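Local coordinates for protein 6-phosphogluconate dehydrogenase, NAD-binding (Geobacter metallireducens, PDB 3PEF) that probably reduces succinic semialdehyde to gamma-hydroxybutyrate with an NADP(H) cofactor, as a member of the beta-hydroxyacid dehydrogenase family, at residues C58-F62 / E146-F151; G114-E118 / N142-E146. The protein carries 2 engineered substitutions. All coordinates share one frame; numbering follows the deposited sequence.

Contact 1: residues C58-F62 / E146-F151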
ATOM      1  N   CYS A  58      22.719 -42.373  -1.803  1.00 36.35           N
ATOM      2  CA  CYS A  58      23.384 -41.430  -2.703  1.00 28.81           C
ATOM      3  C   CYS A  58      24.380 -40.549  -1.956  1.00 28.24           C
ATOM      4  O   CYS A  58      24.127 -40.147  -0.829  1.00 35.32           O
ATOM      5  CB  CYS A  58      22.361 -40.560  -3.445  1.00 37.79           C
ATOM      6  SG  CYS A  58      21.193 -41.515  -4.456  1.00 31.91           S
ATOM      7  N   PRO A  59      25.529 -40.257  -2.585  1.00 31.40           N
ATOM      8  CA  PRO A  59      26.558 -39.422  -1.953  1.00 29.26           C
ATOM      9  C   PRO A  59      26.087 -37.969  -1.833  1.00 31.50           C
ATOM     10  O   PRO A  59      26.381 -37.312  -0.845  1.00 31.65           O
ATOM     11  CB  PRO A  59      27.728 -39.510  -2.932  1.00 35.36           C
ATOM     12  CG  PRO A  59      27.409 -40.658  -3.841  1.00 33.84           C
ATOM     13  CD  PRO A  59      25.941 -40.737  -3.916  1.00 27.96           C
ATOM     14  N   VAL A  60      25.356 -37.495  -2.839  1.00 28.55           N
ATOM     15  CA  VAL A  60      24.811 -36.147  -2.861  1.00 27.06           C
ATOM     16  C   VAL A  60      23.373 -36.213  -3.351  1.00 25.71           C
ATOM     17  O   VAL A  60      23.101 -36.845  -4.377  1.00 23.92           O
ATOM     18  CB  VAL A  60      25.589 -35.260  -3.848  1.00 27.28           C
ATOM     19  CG1 VAL A  60      24.947 -33.886  -3.935  1.00 25.51           C
ATOM     20  CG2 VAL A  60      27.059 -35.172  -3.428  1.00 23.75           C
ATOM     21  N   THR A  61      22.458 -35.566  -2.631  1.00 22.46           N
ATOM     22  CA  THR A  61      21.040 -35.556  -3.014  1.00 19.97           C
ATOM     23  C   THR A  61      20.523 -34.122  -3.124  1.00 24.57           C
ATOM     24  O   THR A  61      20.760 -33.296  -2.236  1.00 22.88           O
ATOM     25  CB  THR A  61      20.167 -36.336  -1.994  1.00 21.59           C
ATOM     26  OG1 THR A  61      20.571 -37.716  -1.972  1.00 25.09           O
ATOM     27  CG2 THR A  61      18.688 -36.249  -2.382  1.00 20.39           C
ATOM     28  N   PHE A  62      19.825 -33.825  -4.214  1.00 23.88           N
ATOM     29  CA  PHE A  62      19.238 -32.498  -4.416  1.00 20.24           C
ATOM     30  C   PHE A  62      17.756 -32.542  -4.049  1.00 26.38           C
ATOM     31  O   PHE A  62      17.104 -33.566  -4.249  1.00 26.18           O
ATOM     32  CB  PHE A  62      19.401 -32.061  -5.873  1.00 16.06           C
ATOM     33  CG  PHE A  62      20.829 -32.055  -6.350  1.00 24.27           C
ATOM     34  CD1 PHE A  62      21.692 -31.024  -5.986  1.00 23.17           C
ATOM     35  CD2 PHE A  62      21.309 -33.076  -7.160  1.00 27.28           C
ATOM     36  CE1 PHE A  62      23.018 -31.022  -6.419  1.00 21.24           C
ATOM     37  CE2 PHE A  62      22.631 -33.083  -7.600  1.00 26.45           C
ATOM     38  CZ  PHE A  62      23.488 -32.050  -7.224  1.00 21.97           C
ATOM     39  N   GLU A 146      31.773 -30.905  -4.409  1.00 36.17           N
ATOM     40  CA  GLU A 146      31.332 -32.245  -4.764  1.00 38.45           C
ATOM     41  C   GLU A 146      30.074 -32.251  -5.640  1.00 37.31           C
ATOM     42  O   GLU A 146      29.936 -33.097  -6.515  1.00 32.87           O
ATOM     43  CB  GLU A 146      31.121 -33.098  -3.510  1.00 36.28           C
ATOM     44  CG  GLU A 146      30.831 -34.549  -3.815  1.00 42.86           C
ATOM     45  CD  GLU A 146      30.864 -35.423  -2.576  1.00 47.77           C
ATOM     46  OE1 GLU A 146      30.330 -36.554  -2.637  1.00 45.39           O
ATOM     47  OE2 GLU A 146      31.426 -34.982  -1.548  1.00 53.17           O
ATOM     48  N   ALA A 147      29.164 -31.308  -5.414  1.00 29.83           N
ATOM     49  CA  ALA A 147      27.924 -31.272  -6.179  1.00 30.48           C
ATOM     50  C   ALA A 147      28.099 -30.575  -7.530  1.00 34.31           C
ATOM     51  O   ALA A 147      27.245 -30.674  -8.407  1.00 39.05           O
ATOM     52  CB  ALA A 147      26.813 -30.603  -5.371  1.00 28.40           C
ATOM     53  N   MET A 148      29.215 -29.875  -7.695  1.00 27.87           N
ATOM     54  CA  MET A 148      29.441 -29.073  -8.895  1.00 27.35           C
ATOM     55  C   MET A 148      29.150 -29.787 -10.221  1.00 28.00           C
ATOM     56  O   MET A 148      28.578 -29.193 -11.124  1.00 32.46           O
ATOM     57  CB  MET A 148      30.864 -28.501  -8.907  1.00 29.06           C
ATOM     58  CG  MET A 148      31.069 -27.413  -9.958  1.00 34.62           C
ATOM     59  SD  MET A 148      29.922 -26.025  -9.761  1.00 35.46           S
ATOM     60  CE  MET A 148      30.581 -25.245  -8.292  1.00 33.97           C
ATOM     61  N   PRO A 149      29.548 -31.062 -10.354  1.00 35.06           N
ATOM     62  CA  PRO A 149      29.313 -31.718 -11.648  1.00 36.52           C
ATOM     63  C   PRO A 149      27.829 -31.817 -11.954  1.00 33.97           C
ATOM     64  O   PRO A 149      27.431 -31.806 -13.120  1.00 36.21           O
ATOM     65  CB  PRO A 149      29.898 -33.121 -11.448  1.00 39.15           C
ATOM     66  CG  PRO A 149      30.909 -32.957 -10.377  1.00 41.67           C
ATOM     67  CD  PRO A 149      30.341 -31.907  -9.445  1.00 37.09           C
ATOM     68  N   GLY A 150      27.024 -31.916 -10.903  1.00 25.89           N
ATOM     69  CA  GLY A 150      25.579 -31.912 -11.040  1.00 27.25           C
ATOM     70  C   GLY A 150      25.062 -30.509 -11.312  1.00 28.84           C
ATOM     71  O   GLY A 150      24.269 -30.303 -12.232  1.00 29.63           O
ATOM     72  N   PHE A 151      25.499 -29.541 -10.508  1.00 29.49           N
ATOM     73  CA  PHE A 151      25.095 -28.151 -10.714  1.00 23.09           C
ATOM     74  C   PHE A 151      25.350 -27.758 -12.165  1.00 28.54           C
ATOM     75  O   PHE A 151      24.593 -26.992 -12.752  1.00 26.84           O
ATOM     76  CB  PHE A 151      25.870 -27.183  -9.807  1.00 24.51           C
ATOM     77  CG  PHE A 151      25.438 -27.189  -8.358  1.00 28.46           C
ATOM     78  CD1 PHE A 151      26.367 -26.936  -7.358  1.00 29.89           C
ATOM     79  CD2 PHE A 151      24.117 -27.425  -7.995  1.00 24.56           C
ATOM     80  CE1 PHE A 151      26.004 -26.920  -6.023  1.00 27.85           C
ATOM     81  CE2 PHE A 151      23.740 -27.418  -6.642  1.00 26.37           C
ATOM     82  CZ  PHE A 151      24.692 -27.155  -5.660  1.00 20.29           C
TER
HETATM   83  O   HOH W   1      29.129 -37.479  -0.426  1.00 47.76           O

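Contact 2: residues G114-E118 / N142-E146. With EDO (1,2-ethanediol), chain N.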
ATOM      1  N   GLY A 114      25.880 -35.813   8.452  1.00 35.08           N
ATOM      2  CA  GLY A 114      25.859 -35.512   7.029  1.00 37.08           C
ATOM      3  C   GLY A 114      26.337 -34.091   6.755  1.00 33.19           C
ATOM      4  O   GLY A 114      26.702 -33.364   7.679  1.00 30.10           O
ATOM      5  N   ARG A 115      26.338 -33.691   5.488  1.00 27.97           N
ATOM      6  CA  ARG A 115      26.747 -32.336   5.122  1.00 29.95           C
ATOM      7  C   ARG A 115      25.601 -31.614   4.418  1.00 32.21           C
ATOM      8  O   ARG A 115      24.771 -32.252   3.767  1.00 29.03           O
ATOM      9  CB  ARG A 115      28.012 -32.374   4.257  1.00 28.60           C
ATOM     10  CG  ARG A 115      29.267 -32.854   5.040  1.00 39.54           C
ATOM     11  CD  ARG A 115      30.474 -33.076   4.129  1.00 41.63           C
ATOM     12  NE  ARG A 115      30.130 -33.966   3.022  1.00 52.65           N
ATOM     13  CZ  ARG A 115      30.658 -33.889   1.805  1.00 56.46           C
ATOM     14  NH1 ARG A 115      31.567 -32.965   1.533  1.00 55.14           N
ATOM     15  NH2 ARG A 115      30.273 -34.736   0.858  1.00 58.78           N
ATOM     16  N   PHE A 116      25.540 -30.290   4.555  1.00 29.80           N
ATOM     17  CA  PHE A 116      24.411 -29.549   3.999  1.00 30.24           C
ATOM     18  C   PHE A 116      24.779 -28.282   3.231  1.00 33.96           C
ATOM     19  O   PHE A 116      25.673 -27.543   3.638  1.00 33.83           O
ATOM     20  CB  PHE A 116      23.414 -29.193   5.093  1.00 24.20           C
ATOM     21  CG  PHE A 116      22.236 -28.424   4.593  1.00 25.63           C
ATOM     22  CD1 PHE A 116      21.181 -29.074   3.983  1.00 23.24           C
ATOM     23  CD2 PHE A 116      22.193 -27.043   4.706  1.00 28.82           C
ATOM     24  CE1 PHE A 116      20.098 -28.359   3.510  1.00 25.34           C
ATOM     25  CE2 PHE A 116      21.113 -26.329   4.249  1.00 27.76           C
ATOM     26  CZ  PHE A 116      20.060 -26.989   3.651  1.00 27.43           C
ATOM     27  N   LEU A 117      24.054 -28.042   2.135  1.00 31.69           N
ATOM     28  CA  LEU A 117      24.258 -26.896   1.244  1.00 26.60           C
ATOM     29  C   LEU A 117      22.861 -26.450   0.842  1.00 28.69           C
ATOM     30  O   LEU A 117      22.048 -27.275   0.441  1.00 31.53           O
ATOM     31  CB  LEU A 117      24.978 -27.362  -0.029  1.00 24.29           C
ATOM     32  CG  LEU A 117      26.077 -26.653  -0.856  1.00 32.35           C
ATOM     33  CD1 LEU A 117      25.827 -26.797  -2.359  1.00 27.09           C
ATOM     34  CD2 LEU A 117      26.397 -25.197  -0.486  1.00 23.46           C
ATOM     35  N   GLU A 118      22.553 -25.168   0.944  1.00 24.55           N
ATOM     36  CA  GLU A 118      21.322 -24.690   0.312  1.00 29.24           C
ATOM     37  C   GLU A 118      21.714 -24.185  -1.049  1.00 29.60           C
ATOM     38  O   GLU A 118      22.785 -23.616  -1.195  1.00 30.41           O
ATOM     39  CB  GLU A 118      20.665 -23.565   1.103  1.00 24.98           C
ATOM     40  CG  GLU A 118      21.475 -22.284   1.150  1.00 28.00           C
ATOM     41  CD  GLU A 118      20.742 -21.171   1.879  1.00 32.09           C
ATOM     42  OE1 GLU A 118      21.357 -20.122   2.149  1.00 33.02           O
ATOM     43  OE2 GLU A 118      19.544 -21.340   2.185  1.00 38.67           O
ATOM     44  N   ASN A 142      32.986 -28.003   0.723  1.00 29.42           N
ATOM     45  CA  ASN A 142      33.380 -29.300   0.199  1.00 31.69           C
ATOM     46  C   ASN A 142      32.211 -29.952  -0.552  1.00 27.47           C
ATOM     47  O   ASN A 142      32.375 -30.505  -1.645  1.00 31.32           O
ATOM     48  CB  ASN A 142      33.864 -30.191   1.339  1.00 36.79           C
ATOM     49  CG  ASN A 142      35.129 -29.650   1.991  1.00 52.91           C
ATOM     50  OD1 ASN A 142      35.934 -28.972   1.343  1.00 51.33           O
ATOM     51  ND2 ASN A 142      35.307 -29.941   3.277  1.00 55.65           N
ATOM     52  N   LEU A 143      31.023 -29.855   0.030  1.00 27.22           N
ATOM     53  CA  LEU A 143      29.824 -30.342  -0.637  1.00 31.92           C
ATOM     54  C   LEU A 143      29.546 -29.530  -1.903  1.00 36.11           C
ATOM     55  O   LEU A 143      29.152 -30.079  -2.928  1.00 40.09           O
ATOM     56  CB  LEU A 143      28.630 -30.304   0.315  1.00 26.40           C
ATOM     57  CG  LEU A 143      27.302 -30.752  -0.280  1.00 25.59           C
ATOM     58  CD1 LEU A 143      27.446 -32.089  -0.997  1.00 21.59           C
ATOM     59  CD2 LEU A 143      26.243 -30.821   0.827  1.00 24.47           C
ATOM     60  N   TYR A 144      29.760 -28.222  -1.829  1.00 30.49           N
ATOM     61  CA  TYR A 144      29.608 -27.367  -3.003  1.00 30.32           C
ATOM     62  C   TYR A 144      30.472 -27.932  -4.126  1.00 34.16           C
ATOM     63  O   TYR A 144      30.006 -28.143  -5.243  1.00 28.24           O
ATOM     64  CB  TYR A 144      30.042 -25.948  -2.654  1.00 26.85           C
ATOM     65  CG  TYR A 144      30.023 -24.952  -3.790  1.00 30.15           C
ATOM     66  CD1 TYR A 144      28.829 -24.407  -4.241  1.00 25.74           C
ATOM     67  CD2 TYR A 144      31.211 -24.515  -4.379  1.00 33.74           C
ATOM     68  CE1 TYR A 144      28.804 -23.468  -5.276  1.00 31.24           C
ATOM     69  CE2 TYR A 144      31.199 -23.585  -5.406  1.00 33.38           C
ATOM     70  CZ  TYR A 144      29.988 -23.060  -5.853  1.00 32.19           C
ATOM     71  OH  TYR A 144      29.962 -22.129  -6.876  1.00 30.15           O
ATOM     72  N   ASP A 145      31.733 -28.209  -3.814  1.00 28.55           N
ATOM     73  CA  ASP A 145      32.663 -28.682  -4.829  1.00 34.65           C
ATOM     74  C   ASP A 145      32.252 -30.075  -5.327  1.00 42.12           C
ATOM     75  O   ASP A 145      32.335 -30.382  -6.520  1.00 40.59           O
ATOM     76  CB  ASP A 145      34.103 -28.664  -4.291  1.00 39.89           C
ATOM     77  CG  ASP A 145      34.654 -27.246  -4.127  1.00 48.22           C
ATOM     78  OD1 ASP A 145      34.343 -26.380  -4.978  1.00 49.26           O
ATOM     79  OD2 ASP A 145      35.404 -26.994  -3.155  1.00 54.12           O
ATOM     80  N   GLU A 146      31.773 -30.905  -4.409  1.00 36.17           N
ATOM     81  CA  GLU A 146      31.332 -32.245  -4.764  1.00 38.45           C
ATOM     82  C   GLU A 146      30.074 -32.251  -5.640  1.00 37.31           C
ATOM     83  O   GLU A 146      29.936 -33.097  -6.515  1.00 32.87           O
ATOM     84  CB  GLU A 146      31.121 -33.098  -3.510  1.00 36.28           C
ATOM     85  CG  GLU A 146      30.831 -34.549  -3.815  1.00 42.86           C
ATOM     86  CD  GLU A 146      30.864 -35.423  -2.576  1.00 47.77           C
ATOM     87  OE1 GLU A 146      30.330 -36.554  -2.637  1.00 45.39           O
ATOM     88  OE2 GLU A 146      31.426 -34.982  -1.548  1.00 53.17           O
TER
HETATM   89  C1  EDO N 292      25.787 -26.255   6.817  1.00 49.67           C
HETATM   90  O1  EDO N 292      26.538 -27.363   6.318  1.00 48.25           O
HETATM   91  C2  EDO N 292      24.960 -26.658   8.033  1.00 44.37           C
HETATM   92  O2  EDO N 292      24.401 -25.465   8.593  1.00 48.40           O
HETATM   93  O   HOH W   1      29.129 -37.479  -0.426  1.00 47.76           O

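Contact 1: residues C58-F62 / E146-F151
F62 and V60, on the same side of strand 60-63, carry an apolar contact with A147, G150 and F151 of helix 141-154. The methyl CB of A147 touches both, 4.0 Å from V60 CG1 and just as far from F62 CE1. V60 CG1 also lies over one face of the F62 ring, toward its rim, so strand neighbours and helix share one cluster. The two phenylalanine rings meet obliquely, planes at 52°, with F62 CE1 3.7 Å from F151 CE2. G150 brings bare backbone to the end of F62: its CA is 4.4 Å from F62 CZ. The polar part lies at the margin. With CG anti to the backbone N (chi1 -173°) and the chain extended beyond it, E146 runs past V60 in the opposite sense, V60 CG2 packing 3.6 Å from OE1. A water donates to both E146 OE1, at 2.7 Å, and P59 O; E146 OE2 is held by R115. Strand 60-63 pairs with strands 3-7 and 90-93 in the Rossmann-type sheet, and helix 141-154 packs across it, F151 reaching on to V92 and L117.

Contact 2: residues G114-E118 / N142-E146
Strand 115-118 and helix segment 142-146 run at 72° to each other, their axes approaching to 8.3 Å, with the CA atoms of L117 and L143 the nearest pair. R115 CG is anti to the carbonyl carbon (chi1 -68°), and a bend at chi3 turns the guanidinium across E146. Its NH2 gives a nearly straight 2.7 Å bond to E146 OE2, within the salt bridge; the acceptor lies close to the guanidinium plane, but the donor stands above the carboxylate plane. L143 CB packs over one guanidinium face, toward the rim, while N142 CB lies at the edge, 3.6 Å from R115 NH1. Deeper in, L143 CD2 rests 3.8 Å from L117 CB and also touches R115 O. L117 CD1 reaches Y144 CA at 3.9 Å and the edge of the tyrosine ring. Helix 141-154 thus packs on strand 115-122 of the Rossmann-type sheet, where both leucines also touch V92. Beside the strand, a 1,2-ethanediol, probably from the crystallisation liquor, donates through O1 to F116 O. With R115 NE bonded to G88 O, the guanidinium is held at two nitrogens; its pairing with E146 probably favours the ionised carboxylate at the margin of a leucine core.

In the fold
Both contacts pack helix 141-154 against the same mixed sheet of the NADP-binding domain, contact 1 at strand 60-63 and contact 2 at strand 115-122, with strand 90-93 lying between. Contact 1 is the more buried, largely aromatic and aliphatic; contact 2 is partly exposed and adds a direct salt bridge to its leucine packing. Their apolar parts fuse: F151 CZ lies 3.5 Å from L117 CD1, and V60 CG2 meets L143 CD1. The polar margins join as well, because E146 belongs to both and the same water links its carboxylate to 58-62 and, weakly, to the arginine of 114-118. The bound NADP lies farther off, about 11 Å from the side chain of F62.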